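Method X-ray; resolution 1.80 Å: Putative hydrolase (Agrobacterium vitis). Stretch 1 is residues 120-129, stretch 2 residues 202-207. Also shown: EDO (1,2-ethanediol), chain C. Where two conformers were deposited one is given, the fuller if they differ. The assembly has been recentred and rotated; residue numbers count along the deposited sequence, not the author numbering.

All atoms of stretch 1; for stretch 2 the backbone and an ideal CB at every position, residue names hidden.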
ATOM      1  N   ALA A 120       0.672   2.583  -3.734  1.00 21.75           N
ATOM      2  CA  ALA A 120       2.061   2.867  -4.179  1.00 22.93           C
ATOM      3  C   ALA A 120       2.136   3.227  -5.658  1.00 22.44           C
ATOM      4  O   ALA A 120       2.829   4.190  -6.041  1.00 22.26           O
ATOM      5  CB  ALA A 120       2.996   1.663  -3.892  1.00 21.76           C
ATOM      6  N   LEU A 121       1.422   2.460  -6.492  1.00 21.28           N
ATOM      7  CA  LEU A 121       1.388   2.712  -7.963  1.00 21.45           C
ATOM      8  C   LEU A 121       0.728   4.060  -8.295  1.00 22.54           C
ATOM      9  O   LEU A 121       1.241   4.824  -9.132  1.00 23.08           O
ATOM     10  CB  LEU A 121       0.681   1.526  -8.662  1.00 22.70           C
ATOM     11  CG  LEU A 121       1.418   0.186  -8.616  1.00 24.36           C
ATOM     12  CD1 LEU A 121       0.529  -1.042  -8.939  1.00 21.47           C
ATOM     13  CD2 LEU A 121       2.607   0.278  -9.572  1.00 22.04           C
ATOM     14  N   ARG A 122      -0.387   4.386  -7.627  1.00 20.52           N
ATOM     15  CA  ARG A 122      -1.013   5.717  -7.782  1.00 19.50           C
ATOM     16  C   ARG A 122      -0.076   6.847  -7.283  1.00 20.38           C
ATOM     17  O   ARG A 122      -0.010   7.932  -7.889  1.00 19.20           O
ATOM     18  CB  ARG A 122      -2.370   5.809  -7.042  1.00 19.15           C
ATOM     19  CG  ARG A 122      -3.525   5.023  -7.753  1.00 18.85           C
ATOM     20  CD  ARG A 122      -4.026   5.729  -9.036  1.00 18.44           C
ATOM     21  NE  ARG A 122      -4.566   7.051  -8.759  1.00 19.96           N
ATOM     22  CZ  ARG A 122      -4.089   8.203  -9.230  1.00 23.27           C
ATOM     23  NH1 ARG A 122      -3.058   8.246 -10.074  1.00 23.27           N
ATOM     24  NH2 ARG A 122      -4.670   9.327  -8.874  1.00 22.76           N
ATOM     25  N   LEU A 123       0.626   6.599  -6.178  1.00 18.90           N
ATOM     26  CA  LEU A 123       1.505   7.630  -5.578  1.00 19.85           C
ATOM     27  C   LEU A 123       2.605   8.014  -6.539  1.00 19.55           C
ATOM     28  O   LEU A 123       2.882   9.204  -6.722  1.00 19.92           O
ATOM     29  CB  LEU A 123       2.100   7.102  -4.258  1.00 21.52           C
ATOM     30  CG  LEU A 123       2.934   7.975  -3.321  1.00 30.14           C
ATOM     31  CD1 LEU A 123       2.213   9.248  -3.035  1.00 32.68           C
ATOM     32  CD2 LEU A 123       3.193   7.202  -2.009  1.00 29.41           C
ATOM     33  N   ILE A 124       3.223   7.031  -7.181  1.00 20.81           N
ATOM     34  CA  ILE A 124       4.287   7.364  -8.164  1.00 21.10           C
ATOM     35  C   ILE A 124       3.749   8.185  -9.338  1.00 21.37           C
ATOM     36  O   ILE A 124       4.403   9.144  -9.792  1.00 20.40           O
ATOM     37  CB  ILE A 124       5.121   6.083  -8.593  1.00 23.35           C
ATOM     38  CG1 ILE A 124       6.375   6.468  -9.377  1.00 35.97           C
ATOM     39  CG2 ILE A 124       4.322   5.091  -9.458  1.00 26.21           C
ATOM     40  CD1 ILE A 124       7.468   6.955  -8.498  1.00 47.65           C
ATOM     41  N   GLN A 125       2.526   7.870  -9.783  1.00 22.06           N
ATOM     42  CA  GLN A 125       1.847   8.665 -10.821  1.00 21.08           C
ATOM     43  C   GLN A 125       1.603  10.100 -10.389  1.00 21.51           C
ATOM     44  O   GLN A 125       1.845  11.029 -11.171  1.00 20.08           O
ATOM     45  CB  GLN A 125       0.503   8.013 -11.289  1.00 20.92           C
ATOM     46  CG  GLN A 125       0.700   6.653 -11.959  1.00 23.38           C
ATOM     47  CD  GLN A 125      -0.619   5.978 -12.368  1.00 30.62           C
ATOM     48  OE1 GLN A 125      -1.674   6.179 -11.729  1.00 24.64           O
ATOM     49  NE2 GLN A 125      -0.576   5.232 -13.473  1.00 21.27           N
ATOM     50  N   GLU A 126       1.180  10.301  -9.140  1.00 20.71           N
ATOM     51  CA  GLU A 126       0.916  11.653  -8.604  0.50 20.33           C
ATOM     52  C   GLU A 126       2.221  12.455  -8.498  1.00 20.61           C
ATOM     53  O   GLU A 126       2.267  13.631  -8.831  1.00 21.50           O
ATOM     54  CB  GLU A 126       0.240  11.595  -7.209  0.50 20.16           C
ATOM     55  CG  GLU A 126      -1.185  10.999  -7.183  0.50 23.75           C
ATOM     56  CD  GLU A 126      -2.306  12.024  -7.464  0.50 23.55           C
ATOM     57  OE1 GLU A 126      -2.708  12.760  -6.530  0.50 28.01           O
ATOM     58  OE2 GLU A 126      -2.825  12.051  -8.605  0.50 27.55           O
ATOM     59  N   LEU A 127       3.283  11.814  -8.010  1.00 21.82           N
ATOM     60  CA  LEU A 127       4.595  12.506  -7.930  1.00 24.18           C
ATOM     61  C   LEU A 127       5.140  12.862  -9.314  1.00 24.62           C
ATOM     62  O   LEU A 127       5.598  13.999  -9.543  1.00 23.57           O
ATOM     63  CB  LEU A 127       5.605  11.661  -7.146  1.00 24.28           C
ATOM     64  CG  LEU A 127       5.262  11.429  -5.668  1.00 23.58           C
ATOM     65  CD1 LEU A 127       6.207  10.382  -5.028  1.00 25.81           C
ATOM     66  CD2 LEU A 127       5.287  12.722  -4.876  1.00 23.12           C
ATOM     67  N   LYS A 128       5.068  11.929 -10.262  1.00 24.90           N
ATOM     68  CA  LYS A 128       5.540  12.224 -11.641  1.00 26.40           C
ATOM     69  C   LYS A 128       4.717  13.329 -12.319  1.00 28.93           C
ATOM     70  O   LYS A 128       5.246  14.078 -13.144  1.00 31.19           O
ATOM     71  CB  LYS A 128       5.661  10.938 -12.512  1.00 25.38           C
ATOM     72  CG  LYS A 128       6.847  10.023 -12.032  1.00 35.88           C
ATOM     73  CD  LYS A 128       7.003   8.602 -12.686  1.00 35.50           C
ATOM     74  CE  LYS A 128       7.616   8.636 -14.096  1.00 43.50           C
ATOM     75  NZ  LYS A 128       8.949   9.314 -14.157  1.00 35.82           N
ATOM     76  N   ALA A 129       3.448  13.497 -11.948  1.00 28.67           N
ATOM     77  CA  ALA A 129       2.619  14.595 -12.513  1.00 31.63           C
ATOM     78  C   ALA A 129       2.992  15.989 -11.997  1.00 33.35           C
ATOM     79  O   ALA A 129       2.566  16.994 -12.575  1.00 34.29           O
ATOM     80  CB  ALA A 129       1.111  14.334 -12.264  1.00 30.44           C
ATOM     81  N   UNK A 202      -0.748   1.308 -19.742  1.00 21.06           N
ATOM     82  CA  UNK A 202       0.626   1.049 -19.263  1.00 21.32           C
ATOM     83  C   UNK A 202       1.020   2.005 -18.145  1.00 22.43           C
ATOM     84  O   UNK A 202       0.643   3.176 -18.154  1.00 21.40           O
ATOM     85  CB  UNK A 202       1.625   1.170 -20.416  1.00 21.32           C
ATOM     86  N   UNK A 203       1.722   1.498 -17.134  1.00 21.66           N
ATOM     87  CA  UNK A 203       2.149   2.280 -15.952  1.00 19.60           C
ATOM     88  C   UNK A 203       3.660   2.645 -16.088  1.00 24.79           C
ATOM     89  O   UNK A 203       4.477   1.749 -16.282  1.00 27.29           O
ATOM     90  CB  UNK A 203       1.899   1.488 -14.667  1.00 19.60           C
ATOM     91  N   UNK A 204       3.995   3.943 -16.037  1.00 24.36           N
ATOM     92  CA  UNK A 204       5.373   4.471 -16.109  0.50 25.57           C
ATOM     93  C   UNK A 204       5.925   4.669 -14.680  1.00 27.40           C
ATOM     94  O   UNK A 204       5.518   5.614 -13.998  1.00 31.71           O
ATOM     95  CB  UNK A 204       5.408   5.789 -16.885  0.50 25.57           C
ATOM     96  N   UNK A 205       6.850   3.835 -14.205  1.00 26.97           N
ATOM     97  CA  UNK A 205       7.384   4.016 -12.821  1.00 27.83           C
ATOM     98  C   UNK A 205       8.666   4.859 -12.706  1.00 28.64           C
ATOM     99  O   UNK A 205       8.881   5.537 -11.687  1.00 30.36           O
ATOM    100  CB  UNK A 205       7.667   2.641 -12.213  1.00 27.83           C
ATOM    101  N   UNK A 206       9.539   4.731 -13.688  1.00 25.71           N
ATOM    102  CA  UNK A 206      10.873   5.344 -13.659  1.00 27.23           C
ATOM    103  C   UNK A 206      11.869   4.775 -12.635  1.00 26.45           C
ATOM    104  O   UNK A 206      12.874   5.414 -12.358  1.00 23.60           O
ATOM    105  CB  UNK A 206      10.710   6.841 -13.387  1.00 27.23           C
ATOM    106  N   UNK A 207      11.592   3.594 -12.059  1.00 22.21           N
ATOM    107  CA  UNK A 207      12.487   3.009 -11.062  1.00 21.21           C
ATOM    108  C   UNK A 207      12.353   1.473 -11.058  1.00 20.35           C
ATOM    109  O   UNK A 207      11.354   0.955 -11.571  1.00 21.70           O
ATOM    110  CB  UNK A 207      12.182   3.577  -9.675  1.00 21.21           C
TER
HETATM  111  C1  EDO C 271      -2.535   4.534 -17.363  1.00 48.61           C
HETATM  112  O1  EDO C 271      -3.679   3.728 -17.637  1.00 45.03           O
HETATM  113  C2  EDO C 271      -1.661   3.749 -16.412  1.00 42.38           C
HETATM  114  O2  EDO C 271      -2.285   3.781 -15.153  1.00 35.44           O

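Most of stretch 1 is helix. Leu121, Ile124, Gln125 and Lys128 form the face that meets stretch 2, a segment without regular secondary structure.

At position 202 the CA-to-CB bond points away from the helix, and nothing of stretch 1 lies within 5.5 Å of the ideal CB. The helix sets no demand here, so many side chains would fit. The deposited residue is Met202, as selenomethionine. Its side chain stays out of reach of stretch 1.

At position 203 the CB points toward the helix. The ideal CB is 4.6 Å from Gln125 NE2 and 5.3 Å from Leu121 CD2. That leaves room for a medium-sized side chain. An apolar one would suit Leu121, and a polar one could address the Gln125 amide. The deposited residue is Ile203, with chi1 m and chi2 t. Ile203 CG2 lies 4.3 Å from Leu121 CD2, an apolar contact, and also 4.3 Å from Gln125 NE2. The amide is satisfied in other ways: Gln125 NE2 donates to EDO O2 at 2.8 Å and to a water at 3.0 Å.

Position 204 has a sideways CB, 4.6 Å from Lys128 CE. The nearby lysine would favour an acidic or neutral polar side chain, though a small one would also fit. The deposited residue is Asp204. With chi1 t, its carboxylate comes nearer the helix: Asp204 OD2 is 3.6 Å from Lys128 CE. Asp204 OD2 is 4.4 Å from Lys128 NZ, too far for a salt bridge. Asp204 N donates to the same water that Gln125 NE2 reaches, 3.0 Å from each nitrogen, so the water links the two stretches.

At position 205 the CB points away, yet it lies 4.9 Å from the apolar Ile124 CG1. The helix rules out little, and a small or medium side chain, polar or apolar, could lie along it. The deposited residue is Thr205, chi1 p. Its closest contact is through the backbone: Thr205 O packs 3.5 Å from Ile124 CG1 and 3.7 Å from Lys128 CD. Thr205 CG2 comes to 4.6 Å from Ile124 CG2.

Position 206 is the most restrictive. Its phi of 68° favours glycine by itself. An ideal CB would also sit 3.1 Å from Lys128 NZ, which is tight. The deposited residue is Gly206. Gly206 N is 4.4 Å from Lys128 CE.

Position 207 has a CB pointing toward the helix, but nothing of stretch 1 is within 5.5 Å. Small or medium side chains, polar or apolar, would fit. The deposited residue is Cys207. Cys207 SG comes no nearer than 5.0 Å, to Ile124 CD1.

Stretch 2 202-207: MIDTGC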
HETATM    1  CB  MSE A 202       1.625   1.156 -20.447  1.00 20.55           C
HETATM    2  CG  MSE A 202       1.316   0.232 -21.610  1.00 25.22           C
HETATM    3 SE   MSE A 202       1.448  -1.656 -21.017  0.75 26.02          SE
HETATM    4  CE  MSE A 202       3.351  -1.615 -20.413  1.00 31.18           C
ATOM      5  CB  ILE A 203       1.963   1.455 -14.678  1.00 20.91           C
ATOM      6  CG1 ILE A 203       0.480   1.072 -14.496  1.00 21.54           C
ATOM      7  CG2 ILE A 203       2.530   2.195 -13.435  1.00 22.83           C
ATOM      8  CD1 ILE A 203       0.237  -0.037 -13.411  1.00 21.40           C
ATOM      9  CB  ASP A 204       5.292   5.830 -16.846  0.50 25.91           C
ATOM     10  CG  ASP A 204       6.639   6.544 -17.009  0.50 28.90           C
ATOM     11  OD1 ASP A 204       7.708   5.973 -16.714  0.50 24.35           O
ATOM     12  OD2 ASP A 204       6.606   7.714 -17.463  0.50 24.42           O
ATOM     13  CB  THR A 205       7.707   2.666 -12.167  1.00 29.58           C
ATOM     14  OG1 THR A 205       8.644   1.998 -13.004  1.00 29.20           O
ATOM     15  CG2 THR A 205       6.407   1.831 -11.993  1.00 30.13           C
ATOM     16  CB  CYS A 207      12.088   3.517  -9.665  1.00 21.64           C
ATOM     17  SG  CYS A 207      10.438   3.035  -9.097  1.00 24.88           S
TER
HETATM   18  O   HOH W   1       1.784   5.782 -15.287  1.00 19.94           O
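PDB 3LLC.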